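Local coordinates for N-terminal acetyltransferase B complex subunit MDM20 (Candida albicans, PDB 5K04), which probably serves as the non-catalytic subunit of the NatB N-terminal acetyltransferase complex, holding the NAT3 subunit within its helical-repeat ring, at residues I395-H400 / E721-V726; K412-K417 / K553-G558. All coordinates share one frame; numbering follows the deposited sequence.

Contact 1 (I395-H400 / E721-V726)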
ATOM      1  N   ILE A 395       4.845 -11.551  25.148  1.00 46.59           N
ATOM      2  CA  ILE A 395       3.881 -10.452  25.261  1.00 43.48           C
ATOM      3  C   ILE A 395       4.194  -9.588  26.487  1.00 45.71           C
ATOM      4  O   ILE A 395       4.163  -8.350  26.427  1.00 33.99           O
ATOM      5  CB  ILE A 395       2.443 -11.001  25.325  1.00 36.93           C
ATOM      6  CG1 ILE A 395       1.954 -11.414  23.934  1.00 41.94           C
ATOM      7  CG2 ILE A 395       1.511  -9.968  25.945  1.00 36.87           C
ATOM      8  CD1 ILE A 395       0.601 -12.116  23.935  1.00 35.55           C
ATOM      9  N   VAL A 396       4.479 -10.232  27.624  1.00 44.36           N
ATOM     10  CA  VAL A 396       4.813  -9.503  28.846  1.00 46.72           C
ATOM     11  C   VAL A 396       6.080  -8.674  28.655  1.00 43.50           C
ATOM     12  O   VAL A 396       6.185  -7.544  29.145  1.00 36.20           O
ATOM     13  CB  VAL A 396       4.958 -10.493  30.014  1.00 44.83           C
ATOM     14  CG1 VAL A 396       5.389  -9.785  31.268  1.00 42.46           C
ATOM     15  CG2 VAL A 396       3.646 -11.222  30.228  1.00 48.05           C
ATOM     16  N   LEU A 397       7.057  -9.219  27.928  1.00 49.92           N
ATOM     17  CA  LEU A 397       8.308  -8.495  27.736  1.00 50.33           C
ATOM     18  C   LEU A 397       8.123  -7.312  26.786  1.00 44.61           C
ATOM     19  O   LEU A 397       8.617  -6.212  27.058  1.00 30.63           O
ATOM     20  CB  LEU A 397       9.396  -9.451  27.234  1.00 45.12           C
ATOM     21  CG  LEU A 397       9.796 -10.591  28.188  1.00 45.73           C
ATOM     22  CD1 LEU A 397      10.684 -11.660  27.519  1.00 39.26           C
ATOM     23  CD2 LEU A 397      10.497 -10.041  29.424  1.00 49.99           C
ATOM     24  N   LEU A 398       7.386  -7.511  25.689  1.00 49.84           N
ATOM     25  CA  LEU A 398       7.125  -6.417  24.749  1.00 46.57           C
ATOM     26  C   LEU A 398       6.405  -5.261  25.435  1.00 39.78           C
ATOM     27  O   LEU A 398       6.846  -4.111  25.354  1.00 32.43           O
ATOM     28  CB  LEU A 398       6.316  -6.933  23.553  1.00 39.25           C
ATOM     29  CG  LEU A 398       7.090  -7.848  22.596  1.00 44.10           C
ATOM     30  CD1 LEU A 398       6.208  -8.323  21.463  1.00 40.52           C
ATOM     31  CD2 LEU A 398       8.356  -7.164  22.023  1.00 39.07           C
ATOM     32  N   LYS A 399       5.308  -5.562  26.148  1.00 41.61           N
ATOM     33  CA  LYS A 399       4.586  -4.538  26.907  1.00 39.35           C
ATOM     34  C   LYS A 399       5.503  -3.828  27.895  1.00 39.55           C
ATOM     35  O   LYS A 399       5.400  -2.612  28.085  1.00 37.49           O
ATOM     36  CB  LYS A 399       3.392  -5.152  27.650  1.00 33.72           C
ATOM     37  CG  LYS A 399       2.335  -5.746  26.742  1.00 41.76           C
ATOM     38  CD  LYS A 399       1.295  -6.512  27.530  1.00 43.27           C
ATOM     39  CE  LYS A 399       0.550  -5.594  28.490  1.00 47.63           C
ATOM     40  NZ  LYS A 399      -0.254  -6.394  29.450  1.00 46.34           N
ATOM     41  N   HIS A 400       6.401  -4.572  28.543  1.00 42.67           N
ATOM     42  CA  HIS A 400       7.279  -3.944  29.525  1.00 46.59           C
ATOM     43  C   HIS A 400       8.226  -2.960  28.861  1.00 41.20           C
ATOM     44  O   HIS A 400       8.398  -1.835  29.340  1.00 32.77           O
ATOM     45  CB  HIS A 400       8.072  -4.996  30.299  1.00 45.41           C
ATOM     46  CG  HIS A 400       8.975  -4.402  31.327  1.00 49.06           C
ATOM     47  ND1 HIS A 400      10.314  -4.164  31.096  1.00 54.67           N
ATOM     48  CD2 HIS A 400       8.723  -3.945  32.574  1.00 51.36           C
ATOM     49  CE1 HIS A 400      10.851  -3.604  32.164  1.00 49.12           C
ATOM     50  NE2 HIS A 400       9.907  -3.461  33.074  1.00 53.77           N
ATOM     51  N   GLU A 721       9.820 -17.949  34.041  1.00 61.50           N
ATOM     52  CA  GLU A 721      11.136 -17.492  34.472  1.00 60.20           C
ATOM     53  C   GLU A 721      11.549 -16.417  33.478  1.00 52.33           C
ATOM     54  O   GLU A 721      12.389 -16.659  32.598  1.00 45.04           O
ATOM     55  CB  GLU A 721      12.154 -18.628  34.528  1.00 67.34           C
ATOM     56  CG  GLU A 721      11.872 -19.648  35.622  1.00 76.17           C
ATOM     57  CD  GLU A 721      12.969 -20.686  35.750  1.00 82.58           C
ATOM     58  OE1 GLU A 721      13.967 -20.416  36.460  1.00 84.27           O
ATOM     59  OE2 GLU A 721      12.840 -21.765  35.128  1.00 82.69           O
ATOM     60  N   PRO A 722      10.966 -15.216  33.591  1.00 58.00           N
ATOM     61  CA  PRO A 722      11.308 -14.161  32.631  1.00 55.39           C
ATOM     62  C   PRO A 722      12.727 -13.737  32.801  1.00 54.37           C
ATOM     63  O   PRO A 722      13.336 -13.857  33.882  1.00 38.94           O
ATOM     64  CB  PRO A 722      10.327 -13.027  33.015  1.00 53.17           C
ATOM     65  CG  PRO A 722       9.437 -13.570  34.101  1.00 57.54           C
ATOM     66  CD  PRO A 722      10.176 -14.711  34.716  1.00 55.25           C
ATOM     67  N   PRO A 723      13.370 -13.219  31.731  1.00 58.90           N
ATOM     68  CA  PRO A 723      14.774 -12.802  31.812  1.00 57.27           C
ATOM     69  C   PRO A 723      14.999 -11.469  32.514  1.00 54.24           C
ATOM     70  O   PRO A 723      16.149 -11.159  32.855  1.00 44.08           O
ATOM     71  CB  PRO A 723      15.197 -12.718  30.339  1.00 56.28           C
ATOM     72  CG  PRO A 723      13.921 -12.394  29.617  1.00 55.19           C
ATOM     73  CD  PRO A 723      12.822 -13.107  30.364  1.00 53.53           C
ATOM     74  N   ILE A 724      13.954 -10.671  32.732  1.00 57.33           N
ATOM     75  CA  ILE A 724      14.061  -9.392  33.412  1.00 59.76           C
ATOM     76  C   ILE A 724      12.938  -9.317  34.441  1.00 59.51           C
ATOM     77  O   ILE A 724      12.028 -10.147  34.458  1.00 49.46           O
ATOM     78  CB  ILE A 724      13.995  -8.205  32.427  1.00 58.69           C
ATOM     79  CG1 ILE A 724      12.683  -8.230  31.659  1.00 58.49           C
ATOM     80  CG2 ILE A 724      15.154  -8.259  31.432  1.00 50.77           C
ATOM     81  CD1 ILE A 724      12.415  -6.958  30.872  1.00 60.00           C
ATOM     82  N   SER A 725      13.008  -8.303  35.304  1.00 57.37           N
ATOM     83  CA  SER A 725      11.998  -8.129  36.336  1.00 49.57           C
ATOM     84  C   SER A 725      10.736  -7.547  35.720  1.00 59.67           C
ATOM     85  O   SER A 725      10.746  -6.426  35.198  1.00 59.99           O
ATOM     86  CB  SER A 725      12.506  -7.238  37.457  1.00 41.57           C
ATOM     87  OG  SER A 725      11.860  -7.593  38.662  1.00 49.51           O
ATOM     88  N   VAL A 726       9.650  -8.316  35.783  1.00 62.26           N
ATOM     89  CA  VAL A 726       8.353  -7.941  35.230  1.00 47.48           C
ATOM     90  C   VAL A 726       7.272  -8.510  36.141  1.00 49.98           C
ATOM     91  O   VAL A 726       7.525  -9.385  36.971  1.00 48.45           O
ATOM     92  CB  VAL A 726       8.161  -8.462  33.792  1.00 47.98           C
ATOM     93  CG1 VAL A 726       8.992  -7.658  32.805  1.00 55.18           C
ATOM     94  CG2 VAL A 726       8.530  -9.925  33.721  1.00 48.87           C
TER
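His400 and Val726 meet by a CH-pi contact. Val726 CG1 sits over one face of the His400 imidazole, 3.9 Å from the ring centroid and 26° off its normal, shifted toward the rim. Its nearest ring atom is His400 CG, at 3.6 Å from Val726 CG1. With CG anti to the backbone N (chi1 -179°), His400 CG is brought up to this methyl, and the two side chains cross obliquely. Ser725 O lies over the same face, 3.7 Å from His400 NE2, as a plain contact. Ile724 CD1 meets the ring tip to tip, 3.5 Å from His400 ND1. Tyr356 of helix 353-358 also touches His400.

The remaining contacts are apolar. Leu397 spreads its two methyls over neighbouring loop residues. Leu397 CD1 meets the proline ring tip to tip, 3.8 Å from Pro723 CD. Leu397 CD2 lies 3.6 Å from Ile724 CG1. Ile724 CG1 stands between its own backbone N and carbonyl carbon (chi1 59°), and its CD1 goes on to the histidine. Val396 CG1 packs 4.0 Å from Val726 CB and about as far from CG2 of that residue. Trp353, on helix 353-358, touches both Pro723 and Ile724.

This is loop-on-helix packing. The loop between helices 707-717 and 729-747 lies against helix 388-404, and no NAT3 residue touches either segment. Val396, Leu397 and Ile724 are buried, while His400 as a residue is only partly exposed. The two segments are joined by van der Waals and CH-pi contacts alone, so the fit depends on shape.

Contact 2 (K412-K417 / K553-G558); sequences KLWLMK and KSEWNG
A short 3-10 turn, residues 554-556, packs against helix 409-419 of the helical-repeat scaffold, close to the NAT3 subunit. Glu555 is its centre, with Glu555 CA 6.1 Å from Leu413 CA. Trp414 NE1 donates to Glu555 O at 2.8 Å, with an N-H...O angle of 151°. The acceptor lies 16° out of the indole plane of Trp414. The side chain of the same glutamate passes across the indole. Glu555 CG lies 3.3 Å above the plane of Trp414 on one face, offset toward the rim. This CG stands between the glutamate's backbone N and carbonyl carbon, and the chain then bends at chi2.

The carboxylate forms a salt bridge with Lys417. Lys417 NZ is 3.0 Å from Glu555 OE2, which accepts through its anti lone pair, the one away from the other oxygen. The lysine chain is bent at chi3, and NZ too lies over the indole of Trp414 near its rim. Tyr448 touches both charged side chains.

The two tryptophans form an edge-to-face pair. The planes of Trp414 and Trp556 stand at 81°. The edge of Trp414 points at the face of Trp556, and Trp414 CH2 comes to 3.5 Å from Trp556 CZ2. Leu413 also packs on the glutamate, Leu413 CB lying 3.9 Å from Glu555 CB. Leu20 of NAT3 packs on Leu413, and Pro17 of NAT3 on Ser554.

All six touching residues are buried. The indole N-H is satisfied by Glu555 O, and Lys417 and the carboxylate satisfy each other. Shielding from water would probably strengthen the attraction within the salt bridge, which together with the indole bond would fix the turn on its helix beside NAT3.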
ATOM      1  N   LYS A 412       5.523  -2.617  18.788  1.00 41.49           N
ATOM      2  CA  LYS A 412       4.065  -2.612  18.694  1.00 36.25           C
ATOM      3  C   LYS A 412       3.570  -3.606  17.651  1.00 35.39           C
ATOM      4  O   LYS A 412       2.624  -4.366  17.901  1.00 26.02           O
ATOM      5  CB  LYS A 412       3.573  -1.209  18.364  1.00 39.49           C
ATOM      6  CG  LYS A 412       3.646  -0.250  19.539  1.00 42.15           C
ATOM      7  CD  LYS A 412       3.040   1.083  19.200  1.00 39.22           C
ATOM      8  CE  LYS A 412       3.035   2.023  20.410  1.00 40.41           C
ATOM      9  NZ  LYS A 412       2.251   3.251  20.038  1.00 45.26           N
ATOM     10  N   LEU A 413       4.210  -3.628  16.478  1.00 33.92           N
ATOM     11  CA  LEU A 413       3.776  -4.556  15.435  1.00 38.28           C
ATOM     12  C   LEU A 413       3.918  -5.990  15.910  1.00 38.39           C
ATOM     13  O   LEU A 413       3.023  -6.815  15.696  1.00 27.62           O
ATOM     14  CB  LEU A 413       4.583  -4.338  14.154  1.00 35.77           C
ATOM     15  CG  LEU A 413       4.427  -2.975  13.479  1.00 36.67           C
ATOM     16  CD1 LEU A 413       5.326  -2.879  12.269  1.00 29.90           C
ATOM     17  CD2 LEU A 413       3.010  -2.754  13.093  1.00 32.18           C
ATOM     18  N   TRP A 414       5.034  -6.298  16.577  1.00 37.19           N
ATOM     19  CA  TRP A 414       5.263  -7.655  17.054  1.00 37.38           C
ATOM     20  C   TRP A 414       4.251  -8.028  18.132  1.00 36.37           C
ATOM     21  O   TRP A 414       3.729  -9.149  18.138  1.00 30.24           O
ATOM     22  CB  TRP A 414       6.700  -7.787  17.571  1.00 37.77           C
ATOM     23  CG  TRP A 414       7.655  -8.138  16.491  1.00 40.58           C
ATOM     24  CD1 TRP A 414       8.482  -7.279  15.811  1.00 42.82           C
ATOM     25  CD2 TRP A 414       7.857  -9.435  15.911  1.00 37.03           C
ATOM     26  NE1 TRP A 414       9.198  -7.964  14.862  1.00 40.87           N
ATOM     27  CE2 TRP A 414       8.830  -9.288  14.896  1.00 41.26           C
ATOM     28  CE3 TRP A 414       7.306 -10.701  16.144  1.00 36.16           C
ATOM     29  CZ2 TRP A 414       9.274 -10.370  14.112  1.00 40.39           C
ATOM     30  CZ3 TRP A 414       7.757 -11.785  15.377  1.00 39.23           C
ATOM     31  CH2 TRP A 414       8.732 -11.606  14.368  1.00 40.18           C
ATOM     32  N   LEU A 415       3.945  -7.087  19.033  1.00 40.69           N
ATOM     33  CA  LEU A 415       2.927  -7.328  20.051  1.00 43.37           C
ATOM     34  C   LEU A 415       1.599  -7.734  19.412  1.00 45.92           C
ATOM     35  O   LEU A 415       0.924  -8.658  19.889  1.00 39.69           O
ATOM     36  CB  LEU A 415       2.756  -6.077  20.917  1.00 36.26           C
ATOM     37  CG  LEU A 415       1.768  -6.212  22.073  1.00 39.33           C
ATOM     38  CD1 LEU A 415       2.154  -7.427  22.940  1.00 41.72           C
ATOM     39  CD2 LEU A 415       1.725  -4.934  22.901  1.00 30.75           C
ATOM     40  N   MET A 416       1.220  -7.067  18.316  1.00 47.36           N
ATOM     41  CA  MET A 416       0.004  -7.459  17.605  1.00 45.17           C
ATOM     42  C   MET A 416       0.140  -8.854  16.998  1.00 36.94           C
ATOM     43  O   MET A 416      -0.800  -9.656  17.066  1.00 23.19           O
ATOM     44  CB  MET A 416      -0.348  -6.414  16.542  1.00 41.10           C
ATOM     45  CG  MET A 416      -1.049  -5.188  17.122  1.00 41.51           C
ATOM     46  SD  MET A 416      -1.844  -4.082  15.979  1.00 22.89           S
ATOM     47  CE  MET A 416      -0.413  -3.543  15.165  1.00 22.59           C
ATOM     48  N   LYS A 417       1.318  -9.179  16.442  1.00 41.98           N
ATOM     49  CA  LYS A 417       1.531 -10.517  15.877  1.00 43.10           C
ATOM     50  C   LYS A 417       1.368 -11.597  16.940  1.00 39.45           C
ATOM     51  O   LYS A 417       0.728 -12.624  16.694  1.00 39.64           O
ATOM     52  CB  LYS A 417       2.917 -10.613  15.224  1.00 40.93           C
ATOM     53  CG  LYS A 417       3.094  -9.679  14.041  1.00 50.05           C
ATOM     54  CD  LYS A 417       4.478  -9.778  13.376  1.00 47.54           C
ATOM     55  CE  LYS A 417       4.825 -11.194  12.945  1.00 42.37           C
ATOM     56  NZ  LYS A 417       6.089 -11.214  12.136  1.00 43.42           N
ATOM     57  N   LYS A 553       7.213  -6.481   6.169  1.00 42.41           N
ATOM     58  CA  LYS A 553       8.627  -6.152   6.281  1.00 42.42           C
ATOM     59  C   LYS A 553       8.963  -5.197   7.417  1.00 36.44           C
ATOM     60  O   LYS A 553      10.018  -5.346   8.037  1.00 24.78           O
ATOM     61  CB  LYS A 553       9.126  -5.541   4.955  1.00 44.33           C
ATOM     62  CG  LYS A 553       9.227  -6.544   3.801  1.00 45.13           C
ATOM     63  CD  LYS A 553       9.491  -5.787   2.528  1.00 54.03           C
ATOM     64  CE  LYS A 553       9.726  -6.716   1.356  1.00 69.50           C
ATOM     65  NZ  LYS A 553       9.882  -5.928   0.089  1.00 80.00           N
ATOM     66  N   SER A 554       8.100  -4.210   7.699  1.00 42.20           N
ATOM     67  CA  SER A 554       8.461  -3.126   8.613  1.00 43.66           C
ATOM     68  C   SER A 554       8.835  -3.635   9.999  1.00 37.88           C
ATOM     69  O   SER A 554       9.707  -3.054  10.650  1.00 34.42           O
ATOM     70  CB  SER A 554       7.319  -2.115   8.700  1.00 37.86           C
ATOM     71  OG  SER A 554       7.123  -1.506   7.436  1.00 35.69           O
ATOM     72  N   GLU A 555       8.214  -4.725  10.465  1.00 42.96           N
ATOM     73  CA  GLU A 555       8.565  -5.245  11.784  1.00 43.22           C
ATOM     74  C   GLU A 555       9.907  -5.962  11.792  1.00 43.92           C
ATOM     75  O   GLU A 555      10.347  -6.398  12.864  1.00 23.35           O
ATOM     76  CB  GLU A 555       7.450  -6.169  12.303  1.00 37.64           C
ATOM     77  CG  GLU A 555       7.474  -7.617  11.806  1.00 37.65           C
ATOM     78  CD  GLU A 555       6.722  -7.815  10.504  1.00 39.92           C
ATOM     79  OE1 GLU A 555       6.747  -6.884   9.675  1.00 32.58           O
ATOM     80  OE2 GLU A 555       6.115  -8.900  10.301  1.00 29.90           O
ATOM     81  N   TRP A 556      10.560  -6.072  10.628  1.00 49.10           N
ATOM     82  CA  TRP A 556      11.860  -6.720  10.467  1.00 44.84           C
ATOM     83  C   TRP A 556      12.965  -5.739  10.119  1.00 46.84           C
ATOM     84  O   TRP A 556      14.089  -6.171   9.835  1.00 40.54           O
ATOM     85  CB  TRP A 556      11.799  -7.787   9.370  1.00 43.52           C
ATOM     86  CG  TRP A 556      10.935  -8.974   9.681  1.00 42.80           C
ATOM     87  CD1 TRP A 556       9.665  -9.217   9.217  1.00 35.88           C
ATOM     88  CD2 TRP A 556      11.276 -10.092  10.511  1.00 41.60           C
ATOM     89  NE1 TRP A 556       9.201 -10.412   9.703  1.00 42.04           N
ATOM     90  CE2 TRP A 556      10.168 -10.980  10.494  1.00 43.23           C
ATOM     91  CE3 TRP A 556      12.408 -10.433  11.261  1.00 36.83           C
ATOM     92  CZ2 TRP A 556      10.150 -12.180  11.224  1.00 36.06           C
ATOM     93  CZ3 TRP A 556      12.397 -11.633  11.984  1.00 35.15           C
ATOM     94  CH2 TRP A 556      11.270 -12.492  11.954  1.00 35.38           C
ATOM     95  N   ASN A 557      12.668  -4.440  10.116  1.00 50.79           N
ATOM     96  CA  ASN A 557      13.622  -3.431   9.671  1.00 48.11           C
ATOM     97  C   ASN A 557      14.839  -3.427  10.580  1.00 45.16           C
ATOM     98  O   ASN A 557      14.718  -3.224  11.790  1.00 35.75           O
ATOM     99  CB  ASN A 557      12.961  -2.056   9.656  1.00 49.23           C
ATOM    100  CG  ASN A 557      13.633  -1.094   8.701  1.00 45.60           C
ATOM    101  OD1 ASN A 557      13.474  -1.199   7.488  1.00 35.34           O
ATOM    102  ND2 ASN A 557      14.381  -0.143   9.246  1.00 52.38           N
ATOM    103  N   GLY A 558      16.011  -3.686   9.996  1.00 60.56           N
ATOM    104  CA  GLY A 558      17.232  -3.796  10.764  1.00 63.67           C
ATOM    105  C   GLY A 558      17.460  -5.156  11.370  1.00 68.80           C
ATOM    106  O   GLY A 558      18.471  -5.351  12.059  1.00 68.23           O
TER

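From the N terminus, the chain passes through a long run of helices before it reaches helix 388-404, which carries the first segment of contact 1. It goes directly on into helix 409-419, which carries that of contact 2. These successive helices pack together, with Leu398 CD1 3.5 Å from Leu415 N. The chain then runs through further helices to the loop before helix 571-584, where contact 2 closes. It continues to the loop before helix 729-747, where contact 1 closes. Contact 2 is thus nested inside the larger loop. The centres are about 18 Å apart. Contact 1 ties the C-terminal part of the chain to helix 388-404; contact 2 ties the turn next to NAT3 to helix 409-419.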